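Local coordinates for protein WZI (Escherichia coli, PDB 2YNK) that probably binds capsular polysaccharide as an outer-membrane beta-barrel lectin that takes part in group 1 capsule assembly, at residues Q150-G155 against S159-D164; S342-I347 against E396-N401. All blocks are in the same frame, centred on the assembly; numbering follows the deposited sequence.

Contact 1: residues Q150-G155 against S159-D164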
loop_
_atom_site.group_PDB
_atom_site.type_symbol
_atom_site.label_atom_id
_atom_site.label_comp_id
_atom_site.label_asym_id
_atom_site.label_seq_id
_atom_site.Cartn_x
_atom_site.Cartn_y
_atom_site.Cartn_z
ATOM N N GLN A 150 -1.999 5.016 3.043
ATOM C CA GLN A 150 -1.535 3.927 3.906
ATOM C C GLN A 150 -1.426 2.626 3.124
ATOM O O GLN A 150 -1.871 2.534 1.960
ATOM C CB GLN A 150 -2.503 3.717 5.070
ATOM C CG GLN A 150 -2.554 4.846 6.084
ATOM C CD GLN A 150 -3.907 4.939 6.767
ATOM O OE1 GLN A 150 -4.937 5.192 6.122
ATOM N NE2 GLN A 150 -3.913 4.753 8.082
ATOM N N TRP A 151 -0.823 1.631 3.775
ATOM C CA TRP A 151 -0.923 0.246 3.335
ATOM C C TRP A 151 -0.920 -0.645 4.521
ATOM O O TRP A 151 0.026 -0.616 5.313
ATOM C CB TRP A 151 0.221 -0.121 2.425
ATOM C CG TRP A 151 0.095 -1.472 1.776
ATOM C CD1 TRP A 151 0.518 -2.697 2.276
ATOM C CD2 TRP A 151 -0.472 -1.773 0.462
ATOM N NE1 TRP A 151 0.258 -3.708 1.383
ATOM C CE2 TRP A 151 -0.338 -3.215 0.273
ATOM C CE3 TRP A 151 -1.057 -1.015 -0.544
ATOM C CZ2 TRP A 151 -0.775 -3.845 -0.880
ATOM C CZ3 TRP A 151 -1.485 -1.664 -1.705
ATOM C CH2 TRP A 151 -1.342 -3.040 -1.866
ATOM N N TRP A 152 -1.975 -1.446 4.660
ATOM C CA TRP A 152 -2.111 -2.358 5.799
ATOM C C TRP A 152 -2.025 -3.810 5.394
ATOM O O TRP A 152 -3.001 -4.398 4.906
ATOM C CB TRP A 152 -3.412 -2.082 6.528
ATOM C CG TRP A 152 -3.357 -0.863 7.407
ATOM C CD1 TRP A 152 -2.373 0.123 7.454
ATOM C CD2 TRP A 152 -4.359 -0.437 8.378
ATOM N NE1 TRP A 152 -2.690 1.083 8.373
ATOM C CE2 TRP A 152 -3.857 0.801 8.968
ATOM C CE3 TRP A 152 -5.577 -0.938 8.799
ATOM C CZ2 TRP A 152 -4.551 1.475 9.941
ATOM C CZ3 TRP A 152 -6.272 -0.252 9.785
ATOM C CH2 TRP A 152 -5.773 0.928 10.341
ATOM N N GLY A 153 -0.841 -4.399 5.598
ATOM C CA GLY A 153 -0.650 -5.828 5.416
ATOM C C GLY A 153 0.504 -6.191 4.512
ATOM O O GLY A 153 1.130 -5.321 3.922
ATOM N N PRO A 154 0.780 -7.493 4.385
ATOM C CA PRO A 154 1.964 -7.986 3.705
ATOM C C PRO A 154 1.792 -8.216 2.213
ATOM O O PRO A 154 2.750 -8.607 1.539
ATOM C CB PRO A 154 2.213 -9.317 4.402
ATOM C CG PRO A 154 0.844 -9.802 4.732
ATOM C CD PRO A 154 -0.021 -8.595 4.947
ATOM N N GLY A 155 0.598 -7.966 1.695
ATOM C CA GLY A 155 0.323 -8.226 0.297
ATOM C C GLY A 155 1.028 -7.237 -0.592
ATOM O O GLY A 155 1.335 -6.121 -0.165
ATOM N N SER A 159 -4.236 -4.562 -0.188
ATOM C CA SER A 159 -4.658 -4.815 1.176
ATOM C C SER A 159 -6.160 -5.055 1.169
ATOM O O SER A 159 -6.896 -4.342 0.508
ATOM C CB SER A 159 -4.359 -3.625 2.071
ATOM O OG SER A 159 -5.110 -3.729 3.275
ATOM N N LEU A 160 -6.619 -6.034 1.930
ATOM C CA LEU A 160 -8.047 -6.322 2.008
ATOM C C LEU A 160 -8.804 -5.324 2.877
ATOM O O LEU A 160 -10.045 -5.337 2.883
ATOM C CB LEU A 160 -8.292 -7.724 2.567
ATOM C CG LEU A 160 -7.715 -8.916 1.805
ATOM C CD1 LEU A 160 -7.942 -10.187 2.622
ATOM C CD2 LEU A 160 -8.312 -9.042 0.414
ATOM N N ILE A 161 -8.080 -4.467 3.599
ATOM C CA ILE A 161 -8.701 -3.586 4.593
ATOM C C ILE A 161 -8.394 -2.106 4.409
ATOM O O ILE A 161 -9.286 -1.283 4.538
ATOM C CB ILE A 161 -8.312 -4.002 6.027
ATOM C CG1 ILE A 161 -9.118 -3.186 7.048
ATOM C CG2 ILE A 161 -6.804 -3.870 6.241
ATOM C CD1 ILE A 161 -9.357 -3.894 8.365
ATOM N N ARG A 162 -7.135 -1.766 4.149
ATOM C CA ARG A 162 -6.763 -0.395 3.841
ATOM C C ARG A 162 -5.592 -0.381 2.881
ATOM O O ARG A 162 -4.439 -0.594 3.271
ATOM C CB ARG A 162 -6.434 0.410 5.097
ATOM C CG ARG A 162 -7.660 0.973 5.815
ATOM C CD ARG A 162 -8.400 2.056 5.024
ATOM N NE ARG A 162 -7.553 3.220 4.759
ATOM C CZ ARG A 162 -6.958 3.490 3.598
ATOM N NH1 ARG A 162 -7.116 2.706 2.525
ATOM N NH2 ARG A 162 -6.185 4.567 3.507
ATOM N N GLY A 163 -5.913 -0.123 1.618
ATOM C CA GLY A 163 -4.926 -0.032 0.577
ATOM C C GLY A 163 -4.806 1.359 -0.007
ATOM O O GLY A 163 -5.025 2.368 0.664
ATOM N N ASP A 164 -4.551 1.361 -1.308
ATOM C CA ASP A 164 -3.831 2.388 -2.024
ATOM C C ASP A 164 -4.541 2.827 -3.284
ATOM O O ASP A 164 -4.017 3.671 -4.005
ATOM C CB ASP A 164 -2.562 1.695 -2.506
ATOM C CG ASP A 164 -1.385 2.579 -2.536
ATOM O OD1 ASP A 164 -1.353 3.572 -1.783
ATOM O OD2 ASP A 164 -0.470 2.243 -3.300
#
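Arg162 lays its aliphatic base over one face of the Trp152 indole, with CB 4.0 Å from CD2 and set toward the rim of the ring. Bends at chi2 and chi3 (-67° and -61°) then fold the chain back, so that the guanidinium reaches Gln150 and Gly163 together. Arg162 NH2 donates to Gln150 OE1 at 3.0 Å, the amide and guanidinium planes being turned 68° apart, while its NH1 donates to Gly163 O at 2.8 Å and also bonds Leu359 O. The other end of the Gln150 amide, NE2, is held by Gln196 OE1, which takes the indole N-H of Trp152 as well; these bonds fix which way the amide faces.

The backbones join where Trp152 N donates to Arg162 O at 3.0 Å. Beside this bond, Ser159 OG gives its proton to Trp152 O (2.7 Å) and accepts from Ile161 N and Arg162 N, an ST turn and an ST motif sharing one hydroxyl. Trp151 lies on the other side of its strand, with Ser159 N over one face and Asp164 CB at the ring edge.

The two segments belong to a loop folded into the barrel: strand 151-152 pairs with strand 29-30 of the N-terminal region, Trp152 rests on strand 226-236, and Ile161 packs against strands 226-236, 268-278 and 287-295 of the wall.

Contact 2: residues S342-I347 against E396-N401; sequences SYTHHI and ENQSIN
Ile400 pushes the end of its side chain over the backbone of Tyr343, with CD1 3.5 Å from Tyr343 O. Its CG1 sits between the backbone N and the carbonyl carbon (chi1 71°), and the chain then runs out straight (chi2 171°), which projects CD1 across the gap as the forward tip of the residue. Ile400 CD1 also passes Thr344 OG1 at 4.3 Å, a loose approach of a carbon to a hydroxyl.

Next to it, Gln398 brings its amide alongside Thr344 without bonding it. The two side chains cross at about a right angle, and Gln398 NE2 stays 4.0 Å from Thr344 OG1; the amide nitrogen is instead hydrogen-bonded to Asn340 OD1. Through Asn340, Gln398 thus links the two loops by a hydrogen bond placed just before the 342-347 segment.

Gln398 and Ile400 are the first and third residues of a type I beta turn closed by Asn401, an arrangement that presents both side chains to the facing loop. This is a meeting of two loops at one rim of the 18-stranded barrel, one in the long connection between barrel strands 322-331 and 368-377, the other joining strands 383-393 and 408-422. The backbones themselves remain well separated, Thr344 CA lying 8.3 Å from Ile400 CA, and no hydrogen bond links the two segments directly.

The Tyr343 ring leads away from the turn toward Leu270 and Met307 of the barrel wall, while Tyr353 of the short strand 353-354 touches both Tyr343 and Ile400.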
loop_
_atom_site.group_PDB
_atom_site.type_symbol
_atom_site.label_atom_id
_atom_site.label_comp_id
_atom_site.label_asym_id
_atom_site.label_seq_id
_atom_site.Cartn_x
_atom_site.Cartn_y
_atom_site.Cartn_z
ATOM N N SER A 342 -19.480 -8.187 0.360
ATOM C CA SER A 342 -18.151 -7.619 0.612
ATOM C C SER A 342 -18.098 -6.162 0.163
ATOM O O SER A 342 -18.542 -5.820 -0.934
ATOM C CB SER A 342 -17.054 -8.439 -0.064
ATOM O OG SER A 342 -16.799 -9.624 0.665
ATOM N N TYR A 343 -17.572 -5.309 1.036
ATOM C CA TYR A 343 -17.447 -3.880 0.771
ATOM C C TYR A 343 -18.798 -3.187 0.504
ATOM O O TYR A 343 -18.856 -2.109 -0.075
ATOM C CB TYR A 343 -16.450 -3.637 -0.371
ATOM C CG TYR A 343 -15.041 -4.170 -0.139
ATOM C CD1 TYR A 343 -14.509 -4.308 1.143
ATOM C CD2 TYR A 343 -14.227 -4.492 -1.217
ATOM C CE1 TYR A 343 -13.216 -4.769 1.333
ATOM C CE2 TYR A 343 -12.933 -4.954 -1.035
ATOM C CZ TYR A 343 -12.430 -5.090 0.240
ATOM O OH TYR A 343 -11.137 -5.543 0.418
ATOM N N THR A 344 -19.860 -3.815 0.991
ATOM C CA THR A 344 -21.233 -3.321 0.921
ATOM C C THR A 344 -21.611 -2.841 2.303
ATOM O O THR A 344 -21.058 -3.321 3.292
ATOM C CB THR A 344 -22.178 -4.484 0.555
ATOM O OG1 THR A 344 -22.129 -4.695 -0.856
ATOM C CG2 THR A 344 -23.608 -4.238 1.002
ATOM N N HIS A 345 -22.537 -1.893 2.380
ATOM C CA HIS A 345 -23.204 -1.597 3.642
ATOM C C HIS A 345 -24.602 -1.034 3.442
ATOM O O HIS A 345 -24.912 -0.480 2.386
ATOM C CB HIS A 345 -22.357 -0.677 4.506
ATOM C CG HIS A 345 -22.717 -0.734 5.956
ATOM N ND1 HIS A 345 -23.250 0.307 6.605
ATOM C CD2 HIS A 345 -22.644 -1.775 6.871
ATOM C CE1 HIS A 345 -23.499 -0.038 7.880
ATOM N NE2 HIS A 345 -23.126 -1.314 8.046
ATOM N N HIS A 346 -25.450 -1.167 4.465
ATOM C CA HIS A 346 -26.864 -0.780 4.369
ATOM C C HIS A 346 -27.139 0.618 4.864
ATOM O O HIS A 346 -28.150 1.214 4.483
ATOM C CB HIS A 346 -27.760 -1.794 5.089
ATOM C CG HIS A 346 -27.454 -1.952 6.567
ATOM N ND1 HIS A 346 -26.285 -2.457 7.019
ATOM C CD2 HIS A 346 -28.216 -1.664 7.694
ATOM C CE1 HIS A 346 -26.296 -2.482 8.362
ATOM N NE2 HIS A 346 -27.477 -2.000 8.777
ATOM N N ILE A 347 -26.266 1.145 5.727
ATOM C CA ILE A 347 -26.293 2.574 6.082
ATOM C C ILE A 347 -25.376 3.325 5.123
ATOM O O ILE A 347 -25.818 4.174 4.360
ATOM C CB ILE A 347 -25.862 2.834 7.548
ATOM C CG1 ILE A 347 -26.860 2.215 8.533
ATOM C CG2 ILE A 347 -25.743 4.322 7.825
ATOM C CD1 ILE A 347 -28.318 2.513 8.222
ATOM N N GLU A 396 -21.568 -9.302 -9.725
ATOM C CA GLU A 396 -22.918 -8.751 -9.544
ATOM C C GLU A 396 -23.121 -7.373 -10.183
ATOM O O GLU A 396 -24.126 -6.716 -9.913
ATOM C CB GLU A 396 -23.249 -8.664 -8.043
ATOM C CG GLU A 396 -23.256 -10.004 -7.319
ATOM C CD GLU A 396 -24.234 -10.992 -7.932
ATOM O OE1 GLU A 396 -25.347 -10.573 -8.327
ATOM O OE2 GLU A 396 -23.882 -12.189 -8.033
ATOM N N ASN A 397 -22.184 -6.944 -11.025
ATOM C CA ASN A 397 -22.246 -5.634 -11.694
ATOM C C ASN A 397 -22.690 -4.493 -10.782
ATOM O O ASN A 397 -23.543 -3.691 -11.144
ATOM C CB ASN A 397 -23.128 -5.701 -12.941
ATOM C CG ASN A 397 -22.547 -6.596 -14.014
ATOM O OD1 ASN A 397 -21.921 -6.127 -14.958
ATOM N ND2 ASN A 397 -22.740 -7.892 -13.869
ATOM N N GLN A 398 -22.077 -4.433 -9.604
ATOM C CA GLN A 398 -22.389 -3.433 -8.590
ATOM C C GLN A 398 -21.937 -2.049 -9.035
ATOM O O GLN A 398 -20.760 -1.841 -9.342
ATOM C CB GLN A 398 -21.688 -3.766 -7.258
ATOM C CG GLN A 398 -21.924 -5.176 -6.729
ATOM C CD GLN A 398 -21.126 -5.502 -5.481
ATOM O OE1 GLN A 398 -19.948 -5.133 -5.346
ATOM N NE2 GLN A 398 -21.757 -6.216 -4.563
ATOM N N SER A 399 -22.873 -1.101 -9.048
ATOM C CA SER A 399 -22.562 0.299 -9.334
ATOM C C SER A 399 -21.567 0.939 -8.334
ATOM O O SER A 399 -20.823 1.847 -8.698
ATOM C CB SER A 399 -23.844 1.107 -9.334
ATOM O OG SER A 399 -24.466 1.030 -8.057
ATOM N N ILE A 400 -21.536 0.480 -7.087
ATOM C CA ILE A 400 -20.723 1.163 -6.083
ATOM C C ILE A 400 -19.199 1.108 -6.377
ATOM O O ILE A 400 -18.420 1.889 -5.822
ATOM C CB ILE A 400 -21.038 0.667 -4.653
ATOM C CG1 ILE A 400 -20.525 -0.772 -4.408
ATOM C CG2 ILE A 400 -22.534 0.775 -4.392
ATOM C CD1 ILE A 400 -20.614 -1.217 -2.957
ATOM N N ASN A 401 -18.808 0.203 -7.276
ATOM C CA ASN A 401 -17.432 0.026 -7.695
ATOM C C ASN A 401 -17.188 0.556 -9.107
ATOM O O ASN A 401 -17.377 -0.162 -10.083
ATOM C CB ASN A 401 -17.083 -1.467 -7.627
ATOM C CG ASN A 401 -15.653 -1.768 -8.060
ATOM O OD1 ASN A 401 -14.881 -0.864 -8.398
ATOM N ND2 ASN A 401 -15.296 -3.051 -8.052
#

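Overall arrangement
Contact 1 lies near the centre of the molecule, about 5 Å from the centre of the chain, whereas contact 2 sits about 22 Å out among the loops at the barrel rim. Their centres are 19 Å apart, yet they meet through a probable hydrogen bond between Tyr343 OH and Leu160 O (2.7 Å), which connects the inward-folded 159-164 loop to the rim. In sequence they follow one another. Near contact 1, the side chain of Trp152 is about 8 Å from a bound hexane and that of Gln150 about 14 Å from an octane.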